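Local coordinates for putative glycosyltransferase (GalT1) (PDB 4PHR), which probably transfers a sugar from a nucleotide donor through its GT-D-type glycosyltransferase domain, which binds UDP and manganese, at residues A[233-238]-A[250-255]; A[121-126]-A[130-135]; A[76-79]-A[84-87]. All blocks are in the same frame, centred on the assembly; numbering follows the deposited sequence.

Contact 1: residues A[233-238]-A[250-255]; sequences YEWYEM and HTAEFN. With UDP (uridine-5'-diphosphate), chain B.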
loop_
_atom_site.group_PDB
_atom_site.type_symbol
_atom_site.label_atom_id
_atom_site.label_comp_id
_atom_site.label_asym_id
_atom_site.label_seq_id
_atom_site.Cartn_x
_atom_site.Cartn_y
_atom_site.Cartn_z
ATOM N N TYR A 233 0.190 10.503 -6.052
ATOM C CA TYR A 233 0.876 11.047 -7.210
ATOM C C TYR A 233 0.026 12.123 -7.885
ATOM O O TYR A 233 0.540 13.159 -8.291
ATOM C CB TYR A 233 1.251 9.941 -8.200
ATOM C CG TYR A 233 2.154 10.423 -9.308
ATOM C CD1 TYR A 233 3.426 10.905 -9.029
ATOM C CD2 TYR A 233 1.731 10.414 -10.633
ATOM C CE1 TYR A 233 4.259 11.363 -10.045
ATOM C CE2 TYR A 233 2.558 10.866 -11.653
ATOM C CZ TYR A 233 3.821 11.330 -11.350
ATOM O OH TYR A 233 4.641 11.787 -12.364
ATOM N N GLU A 234 -1.276 11.886 -8.004
ATOM C CA GLU A 234 -2.163 12.885 -8.606
ATOM C C GLU A 234 -2.173 14.170 -7.777
ATOM O O GLU A 234 -2.104 15.274 -8.316
ATOM C CB GLU A 234 -3.590 12.341 -8.733
ATOM C CG GLU A 234 -3.752 11.220 -9.748
ATOM C CD GLU A 234 -4.131 11.712 -11.119
ATOM O OE1 GLU A 234 -4.323 12.933 -11.284
ATOM O OE2 GLU A 234 -4.239 10.869 -12.030
ATOM N N TRP A 235 -2.248 14.030 -6.455
ATOM C CA TRP A 235 -2.223 15.206 -5.586
ATOM C C TRP A 235 -0.898 15.964 -5.735
ATOM O O TRP A 235 -0.873 17.195 -5.810
ATOM C CB TRP A 235 -2.441 14.791 -4.131
ATOM C CG TRP A 235 -3.838 14.376 -3.819
ATOM C CD1 TRP A 235 -4.984 14.846 -4.398
ATOM C CD2 TRP A 235 -4.252 13.415 -2.837
ATOM N NE1 TRP A 235 -6.080 14.245 -3.834
ATOM C CE2 TRP A 235 -5.659 13.356 -2.878
ATOM C CE3 TRP A 235 -3.569 12.590 -1.934
ATOM C CZ2 TRP A 235 -6.396 12.511 -2.054
ATOM C CZ3 TRP A 235 -4.306 11.750 -1.111
ATOM C CH2 TRP A 235 -5.706 11.720 -1.176
ATOM N N TYR A 236 0.199 15.216 -5.780
ATOM C CA TYR A 236 1.525 15.791 -5.971
ATOM C C TYR A 236 1.630 16.561 -7.300
ATOM O O TYR A 236 2.149 17.683 -7.343
ATOM C CB TYR A 236 2.590 14.691 -5.876
ATOM C CG TYR A 236 3.912 15.029 -6.514
ATOM C CD1 TYR A 236 4.243 14.540 -7.773
ATOM C CD2 TYR A 236 4.836 15.837 -5.859
ATOM C CE1 TYR A 236 5.453 14.850 -8.363
ATOM C CE2 TYR A 236 6.050 16.152 -6.443
ATOM C CZ TYR A 236 6.353 15.654 -7.695
ATOM O OH TYR A 236 7.561 15.958 -8.280
ATOM N N GLU A 237 1.113 15.982 -8.381
ATOM C CA GLU A 237 1.243 16.595 -9.703
ATOM C C GLU A 237 0.432 17.880 -9.807
ATOM O O GLU A 237 0.768 18.774 -10.593
ATOM C CB GLU A 237 0.814 15.622 -10.806
ATOM C CG GLU A 237 1.743 14.442 -11.010
ATOM C CD GLU A 237 2.966 14.789 -11.828
ATOM O OE1 GLU A 237 2.962 14.525 -13.050
ATOM O OE2 GLU A 237 3.934 15.324 -11.254
ATOM N N MET A 238 -0.648 17.972 -9.037
ATOM C CA MET A 238 -1.470 19.180 -9.071
ATOM C C MET A 238 -1.098 20.176 -7.973
ATOM O O MET A 238 -1.692 21.252 -7.874
ATOM C CB MET A 238 -2.966 18.833 -9.031
ATOM C CG MET A 238 -3.466 18.319 -7.690
ATOM S SD MET A 238 -5.140 17.641 -7.778
ATOM C CE MET A 238 -5.898 18.777 -8.924
ATOM N N HIS A 250 -11.120 6.135 -8.216
ATOM C CA HIS A 250 -11.062 6.091 -6.757
ATOM C C HIS A 250 -10.089 7.133 -6.201
ATOM O O HIS A 250 -9.019 7.339 -6.763
ATOM C CB HIS A 250 -10.590 4.691 -6.345
ATOM C CG HIS A 250 -10.276 4.555 -4.889
ATOM N ND1 HIS A 250 -11.254 4.423 -3.928
ATOM C CD2 HIS A 250 -9.094 4.521 -4.232
ATOM C CE1 HIS A 250 -10.685 4.310 -2.741
ATOM N NE2 HIS A 250 -9.376 4.370 -2.898
ATOM N N THR A 251 -10.455 7.768 -5.091
ATOM C CA THR A 251 -9.542 8.656 -4.380
ATOM C C THR A 251 -9.315 8.173 -2.952
ATOM O O THR A 251 -10.270 7.909 -2.229
ATOM C CB THR A 251 -10.088 10.097 -4.282
ATOM O OG1 THR A 251 -10.457 10.575 -5.579
ATOM C CG2 THR A 251 -9.020 11.013 -3.719
ATOM N N ALA A 252 -8.047 8.090 -2.543
ATOM C CA ALA A 252 -7.695 7.761 -1.161
ATOM C C ALA A 252 -8.483 8.617 -0.175
ATOM O O ALA A 252 -8.609 9.828 -0.361
ATOM C CB ALA A 252 -6.202 7.963 -0.935
ATOM N N GLU A 253 -9.001 7.970 0.866
ATOM C CA GLU A 253 -9.714 8.604 1.987
ATOM C C GLU A 253 -11.148 9.022 1.681
ATOM O O GLU A 253 -11.866 9.513 2.553
ATOM C CB GLU A 253 -8.912 9.749 2.612
ATOM C CG GLU A 253 -7.820 9.275 3.582
ATOM C CD GLU A 253 -6.560 8.805 2.884
ATOM O OE1 GLU A 253 -5.890 9.640 2.246
ATOM O OE2 GLU A 253 -6.233 7.604 2.976
ATOM N N PHE A 254 -11.566 8.812 0.442
ATOM C CA PHE A 254 -12.976 8.899 0.098
ATOM C C PHE A 254 -13.484 7.471 0.095
ATOM O O PHE A 254 -13.226 6.709 -0.837
ATOM C CB PHE A 254 -13.159 9.586 -1.250
ATOM C CG PHE A 254 -12.859 11.054 -1.213
ATOM C CD1 PHE A 254 -11.550 11.508 -1.193
ATOM C CD2 PHE A 254 -13.882 11.979 -1.177
ATOM C CE1 PHE A 254 -11.272 12.852 -1.146
ATOM C CE2 PHE A 254 -13.612 13.328 -1.133
ATOM C CZ PHE A 254 -12.307 13.768 -1.116
ATOM N N ASN A 255 -14.208 7.120 1.156
ATOM C CA ASN A 255 -14.347 5.727 1.577
ATOM C C ASN A 255 -15.551 4.947 1.063
ATOM O O ASN A 255 -15.876 3.891 1.610
ATOM C CB ASN A 255 -14.291 5.643 3.107
ATOM C CG ASN A 255 -12.889 5.840 3.646
ATOM O OD1 ASN A 255 -11.906 5.478 2.993
ATOM N ND2 ASN A 255 -12.785 6.419 4.838
HETATM N N1 UDP B . -8.887 -1.791 -3.080
HETATM C C2 UDP B . -9.559 -2.573 -3.987
HETATM N N3 UDP B . -10.344 -3.611 -3.546
HETATM C C4 UDP B . -10.459 -3.880 -2.203
HETATM C C5 UDP B . -9.775 -3.092 -1.278
HETATM C C6 UDP B . -9.110 -1.963 -1.744
HETATM O O2 UDP B . -9.487 -2.336 -5.193
HETATM O O4 UDP B . -11.154 -4.842 -1.858
HETATM C "C1'" UDP B . -7.989 -0.739 -3.582
HETATM C "C2'" UDP B . -8.413 0.703 -3.507
HETATM O "O2'" UDP B . -9.277 1.025 -4.578
HETATM C "C3'" UDP B . -7.073 1.395 -3.624
HETATM C "C4'" UDP B . -6.136 0.445 -2.896
HETATM O "O4'" UDP B . -6.832 -0.798 -2.773
HETATM O "O3'" UDP B . -6.681 1.463 -4.978
HETATM C "C5'" UDP B . -5.735 0.977 -1.526
HETATM O "O5'" UDP B . -4.927 0.002 -0.880
HETATM P PA UDP B . -4.354 0.215 0.609
HETATM O O1A UDP B . -5.474 0.244 1.570
HETATM O O2A UDP B . -3.339 -0.847 0.812
HETATM O O3A UDP B . -3.703 1.694 0.494
HETATM P PB UDP B . -2.789 2.588 1.506
HETATM O O1B UDP B . -3.702 3.637 2.047
HETATM O O2B UDP B . -1.752 3.159 0.615
HETATM O O3B UDP B . -2.250 1.704 2.587
#

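Contact 2: residues A[121-126]-A[130-135]; sequences RPYIDL and SPSEAY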
loop_
_atom_site.group_PDB
_atom_site.type_symbol
_atom_site.label_atom_id
_atom_site.label_comp_id
_atom_site.label_asym_id
_atom_site.label_seq_id
_atom_site.Cartn_x
_atom_site.Cartn_y
_atom_site.Cartn_z
ATOM N N ARG A 121 2.499 6.643 0.381
ATOM C CA ARG A 121 1.889 7.891 0.862
ATOM C C ARG A 121 2.945 8.998 1.028
ATOM O O ARG A 121 3.196 9.475 2.134
ATOM C CB ARG A 121 1.175 7.640 2.199
ATOM C CG ARG A 121 0.265 6.404 2.251
ATOM C CD ARG A 121 -0.863 6.464 1.232
ATOM N NE ARG A 121 -1.603 7.715 1.345
ATOM C CZ ARG A 121 -2.881 7.809 1.680
ATOM N NH1 ARG A 121 -3.600 6.718 1.918
ATOM N NH2 ARG A 121 -3.444 9.008 1.752
ATOM N N PRO A 122 3.571 9.413 -0.077
ATOM C CA PRO A 122 4.778 10.241 0.027
ATOM C C PRO A 122 4.536 11.744 -0.065
ATOM O O PRO A 122 5.500 12.468 -0.303
ATOM C CB PRO A 122 5.601 9.800 -1.197
ATOM C CG PRO A 122 4.776 8.713 -1.899
ATOM C CD PRO A 122 3.377 8.928 -1.450
ATOM N N TYR A 123 3.304 12.216 0.107
ATOM C CA TYR A 123 3.046 13.630 -0.175
ATOM C C TYR A 123 2.053 14.353 0.738
ATOM O O TYR A 123 2.424 15.304 1.430
ATOM C CB TYR A 123 2.613 13.790 -1.647
ATOM C CG TYR A 123 2.249 15.212 -2.044
ATOM C CD1 TYR A 123 3.233 16.161 -2.284
ATOM C CD2 TYR A 123 0.922 15.598 -2.186
ATOM C CE1 TYR A 123 2.907 17.457 -2.636
ATOM C CE2 TYR A 123 0.584 16.896 -2.536
ATOM C CZ TYR A 123 1.581 17.819 -2.763
ATOM O OH TYR A 123 1.258 19.113 -3.116
ATOM N N ILE A 124 0.795 13.929 0.729
ATOM C CA ILE A 124 -0.286 14.802 1.209
ATOM C C ILE A 124 -0.249 15.113 2.711
ATOM O O ILE A 124 -0.640 16.208 3.128
ATOM C CB ILE A 124 -1.692 14.280 0.790
ATOM C CG1 ILE A 124 -2.718 15.422 0.776
ATOM C CG2 ILE A 124 -2.126 13.137 1.686
ATOM C CD1 ILE A 124 -2.471 16.460 -0.298
ATOM N N ASP A 125 0.233 14.173 3.518
ATOM C CA ASP A 125 0.244 14.377 4.963
ATOM C C ASP A 125 1.505 15.060 5.496
ATOM O O ASP A 125 1.595 15.362 6.680
ATOM C CB ASP A 125 -0.000 13.058 5.706
ATOM C CG ASP A 125 -1.474 12.672 5.746
ATOM O OD1 ASP A 125 -2.334 13.539 5.471
ATOM O OD2 ASP A 125 -1.773 11.505 6.065
ATOM N N LEU A 126 2.464 15.317 4.620
ATOM C CA LEU A 126 3.706 15.962 5.022
ATOM C C LEU A 126 3.548 17.473 5.135
ATOM O O LEU A 126 2.919 18.108 4.289
ATOM C CB LEU A 126 4.814 15.656 4.020
ATOM C CG LEU A 126 5.246 14.204 3.889
ATOM C CD1 LEU A 126 6.247 14.070 2.754
ATOM C CD2 LEU A 126 5.833 13.710 5.202
ATOM N N SER A 130 8.801 19.374 0.129
ATOM C CA SER A 130 10.016 19.471 -0.677
ATOM C C SER A 130 10.627 18.122 -1.110
ATOM O O SER A 130 11.042 17.980 -2.259
ATOM C CB SER A 130 11.058 20.343 0.037
ATOM O OG SER A 130 10.501 21.580 0.444
ATOM N N PRO A 131 10.681 17.126 -0.200
ATOM C CA PRO A 131 11.301 15.848 -0.581
ATOM C C PRO A 131 10.432 14.955 -1.471
ATOM O O PRO A 131 10.920 13.924 -1.929
ATOM C CB PRO A 131 11.526 15.153 0.768
ATOM C CG PRO A 131 10.482 15.725 1.654
ATOM C CD PRO A 131 10.342 17.162 1.235
ATOM N N SER A 132 9.181 15.335 -1.710
ATOM C CA SER A 132 8.257 14.451 -2.416
ATOM C C SER A 132 8.712 14.126 -3.834
ATOM O O SER A 132 8.547 13.003 -4.301
ATOM C CB SER A 132 6.839 15.027 -2.423
ATOM O OG SER A 132 6.309 15.054 -1.110
ATOM N N GLU A 133 9.296 15.104 -4.519
ATOM C CA GLU A 133 9.772 14.849 -5.872
ATOM C C GLU A 133 10.810 13.732 -5.861
ATOM O O GLU A 133 10.748 12.813 -6.673
ATOM C CB GLU A 133 10.343 16.117 -6.506
ATOM C CG GLU A 133 10.901 15.894 -7.903
ATOM C CD GLU A 133 11.256 17.187 -8.611
ATOM O OE1 GLU A 133 11.304 18.243 -7.947
ATOM O OE2 GLU A 133 11.484 17.146 -9.838
ATOM N N ALA A 134 11.761 13.811 -4.935
ATOM C CA ALA A 134 12.754 12.750 -4.774
ATOM C C ALA A 134 12.131 11.395 -4.416
ATOM O O ALA A 134 12.586 10.354 -4.892
ATOM C CB ALA A 134 13.796 13.144 -3.741
ATOM N N TYR A 135 11.102 11.407 -3.573
ATOM C CA TYR A 135 10.429 10.164 -3.205
ATOM C C TYR A 135 9.820 9.502 -4.445
ATOM O O TYR A 135 9.985 8.301 -4.661
ATOM C CB TYR A 135 9.333 10.399 -2.156
ATOM C CG TYR A 135 9.818 10.888 -0.805
ATOM C CD1 TYR A 135 11.137 10.697 -0.397
ATOM C CD2 TYR A 135 8.955 11.542 0.065
ATOM C CE1 TYR A 135 11.581 11.151 0.847
ATOM C CE2 TYR A 135 9.385 11.993 1.308
ATOM C CZ TYR A 135 10.700 11.794 1.693
ATOM O OH TYR A 135 11.132 12.247 2.923
#

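Contact 3: residues A[76-79]-A[84-87]; sequences LPDV and DRYN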
loop_
_atom_site.group_PDB
_atom_site.type_symbol
_atom_site.label_atom_id
_atom_site.label_comp_id
_atom_site.label_asym_id
_atom_site.label_seq_id
_atom_site.Cartn_x
_atom_site.Cartn_y
_atom_site.Cartn_z
ATOM N N LEU A 76 5.370 -0.843 8.614
ATOM C CA LEU A 76 4.416 -0.257 9.556
ATOM C C LEU A 76 4.301 1.241 9.304
ATOM O O LEU A 76 5.167 1.838 8.667
ATOM C CB LEU A 76 4.921 -0.442 10.983
ATOM C CG LEU A 76 4.489 -1.695 11.740
ATOM C CD1 LEU A 76 4.344 -2.903 10.864
ATOM C CD2 LEU A 76 5.447 -1.950 12.914
ATOM N N PRO A 77 3.235 1.867 9.817
ATOM C CA PRO A 77 3.153 3.323 9.687
ATOM C C PRO A 77 4.364 4.001 10.333
ATOM O O PRO A 77 4.781 3.630 11.429
ATOM C CB PRO A 77 1.851 3.664 10.433
ATOM C CG PRO A 77 1.032 2.376 10.397
ATOM C CD PRO A 77 2.082 1.305 10.542
ATOM N N ASP A 78 4.919 5.000 9.662
ATOM C CA ASP A 78 6.150 5.626 10.135
ATOM C C ASP A 78 5.777 6.786 11.050
ATOM O O ASP A 78 5.886 7.951 10.675
ATOM C CB ASP A 78 6.996 6.081 8.937
ATOM C CG ASP A 78 8.338 6.649 9.341
ATOM O OD1 ASP A 78 8.674 6.622 10.542
ATOM O OD2 ASP A 78 9.064 7.119 8.439
ATOM N N VAL A 79 5.318 6.452 12.252
ATOM C CA VAL A 79 4.691 7.430 13.136
ATOM C C VAL A 79 5.187 7.330 14.571
ATOM O O VAL A 79 4.698 8.034 15.459
ATOM C CB VAL A 79 3.153 7.272 13.142
ATOM C CG1 VAL A 79 2.582 7.495 11.752
ATOM C CG2 VAL A 79 2.753 5.908 13.676
ATOM N N ASP A 84 6.547 14.908 14.029
ATOM C CA ASP A 84 6.452 16.311 13.618
ATOM C C ASP A 84 6.549 16.534 12.098
ATOM O O ASP A 84 6.307 17.640 11.618
ATOM C CB ASP A 84 7.504 17.169 14.338
ATOM C CG ASP A 84 7.214 17.337 15.819
ATOM O OD1 ASP A 84 6.148 16.876 16.284
ATOM O OD2 ASP A 84 8.042 17.957 16.520
ATOM N N ARG A 85 6.900 15.492 11.350
ATOM C CA ARG A 85 6.911 15.562 9.884
ATOM C C ARG A 85 5.523 15.764 9.292
ATOM O O ARG A 85 5.388 16.183 8.140
ATOM C CB ARG A 85 7.464 14.264 9.295
ATOM C CG ARG A 85 8.958 14.094 9.415
ATOM C CD ARG A 85 9.356 12.689 9.002
ATOM N NE ARG A 85 8.976 11.700 10.013
ATOM C CZ ARG A 85 9.064 10.383 9.851
ATOM N NH1 ARG A 85 9.491 9.879 8.699
ATOM N NH2 ARG A 85 8.706 9.567 10.839
ATOM N N TYR A 86 4.499 15.425 10.062
ATOM C CA TYR A 86 3.152 15.319 9.516
ATOM C C TYR A 86 2.250 16.451 9.985
ATOM O O TYR A 86 2.476 17.049 11.040
ATOM C CB TYR A 86 2.539 13.958 9.869
ATOM C CG TYR A 86 3.439 12.798 9.519
ATOM C CD1 TYR A 86 3.705 12.480 8.192
ATOM C CD2 TYR A 86 4.031 12.025 10.513
ATOM C CE1 TYR A 86 4.537 11.429 7.863
ATOM C CE2 TYR A 86 4.871 10.969 10.188
ATOM C CZ TYR A 86 5.116 10.677 8.862
ATOM O OH TYR A 86 5.945 9.633 8.516
ATOM N N ASN A 87 1.224 16.743 9.197
ATOM C CA ASN A 87 0.302 17.806 9.569
ATOM C C ASN A 87 -0.541 17.443 10.792
ATOM O O ASN A 87 -0.619 16.278 11.212
ATOM C CB ASN A 87 -0.564 18.247 8.383
ATOM C CG ASN A 87 -1.454 17.144 7.859
ATOM O OD1 ASN A 87 -1.978 16.340 8.623
ATOM N ND2 ASN A 87 -1.637 17.108 6.543
#

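Contact 1: residues A[233-238]-A[250-255]
The indole of W235 reaches from helix 229-238 to the loop 250-255, where its six-membered ring runs into T251, A252 and E253. This is a helix-to-loop packing in the GT-D glycosyltransferase fold, and the loop belongs to the wall of the UDP pocket. The helix supplies this one side chain, while the loop meets it with a type II beta turn running from T251 to F254, closed by F254 N donating to T251 O.

W235 carries its CG anti to the carbonyl carbon (chi1 -73°), which sends the ring out from the helix with its benzo edge leading. The T251 methyl comes obliquely to the ring, CG2 lying 3.4 Å from W235 CZ2. At the edge, A252 O sits in the plane of the indole, 3.6 Å from W235 CH2, so the carbonyl faces a ring C-H. The A252 methyl packs on the same corner, with CB 3.8 Å from CH2 of W235. E253 comes to the edge as well, its chain bent at chi2 (80°), and its OE1 is also the acceptor of salt bridges from R121 and K243.

W235 NE1 donates to V244 O, and T251 OG1 is hydrogen-bonded to L246 N. The indole is thus held at its pyrrole side by a bond and at its benzo side by packing.

Just ahead of the turn, H250 lies against the nucleotide. D257 holds its ND1 and H228 its NE2, while the ribose hydroxyl O2' of UDP stands over the centre of one imidazole face, 3.5 Å from H250 CD2.

Contact 2: residues A[121-126]-A[130-135]
S132 makes the one hydrogen bond across the contact, OG giving its proton to P122 O at 2.8 Å. The hydroxyl lies in the carbonyl plane, on a lone pair, with a C=O...OG angle of 145°. It also sits at the edge of the Y123 ring, 3.5 Å from Y123 CD1, while the phenol oxygen of Y123 bonds to A240 O.

Directly after P122 the chain makes a type I beta turn from Y123 to L126, closed by L126 N to Y123 O. It lies in the loop that leads from strand 115-116 to helix 132-140 of the GT-D domain, and S132 and Y135, in the first turn of the helix, pack against this loop.

Further along the helix, Y135 presents an edge of its ring to the loop. P122 O lies in the ring plane, 3.6 Å from Y135 CD2, and P122 CB rests 3.9 Å from Y135 CB. One face of the same ring has P131 O over it, offset toward the rim; that oxygen also accepts the backbone N-H of Y135. Farther round the edge, L126 CD1 meets Y135 CE2 at 4.0 Å.

Contact 3: residues A[76-79]-A[84-87]
D78 is the centre of an inverse gamma turn, closed by a weak bond from V79 N to P77 O; its carboxylate meets R85, the last residue of a short 3-10 segment, and its carbonyl meets Y86, just past it.

With CG on the far side from its backbone N (chi1 -176°), D78 holds its carboxylate towards R85, which grips it end-on, one nitrogen to each oxygen. R85 NH1 lies 2.8 Å from D78 OD2, and R85 NH2 is 3.0 Å from D78 OD1 with a nearly straight N-H...O angle of 173°. Both oxygens lie close to the guanidinium plane, but the nitrogens come from above the carboxylate plane, the two planes standing 71° apart. This two-pronged salt bridge is therefore not the coplanar kind. R85 NE also donates to N82 O and NH2 to S81 O, so the loop between the segments helps fix the arginine's rotation.

The whole arrangement closes the loop that joins strand 72-76, the middle strand of the three-stranded parallel sheet in this GT-D domain, to helix 88-100. N87 is the N-cap of that helix, its OD1 accepting from A90 N.

Y86 reaches back with its hydroxyl, which donates to D78 O at 2.7 Å; the oxygen is met in the carbonyl plane. The same hydroxyl lies over the centre of one face of the R85 guanidinium, while R85 CB stands over a face of the Y86 ring. That ring passes V79 obliquely, with V79 CG1 4.4 Å from Y86 CE2.

How the contacts relate
Contact 2 joins the other two. Towards contact 1 the bond that matters is a salt bridge, R121 NH2 to E253 OE1 at 2.6 Å; R121 also donates from NH1 to the UDP phosphate oxygen O1B, so E253 is a second-shell partner of the nucleotide as well as lying about 4 Å from manganese. W235 O packs on Y123 CE2 at 3.6 Å. Towards contact 3, D125 O probably accepts from N87 N at 2.9 Å, and L126 CD2 touches Y86 CE1. Contacts 1 and 3 do not meet, their nearest atoms being about 10 Å apart. Contact 3 lies farther from the pocket, the V79 side chain about 12 Å from UDP.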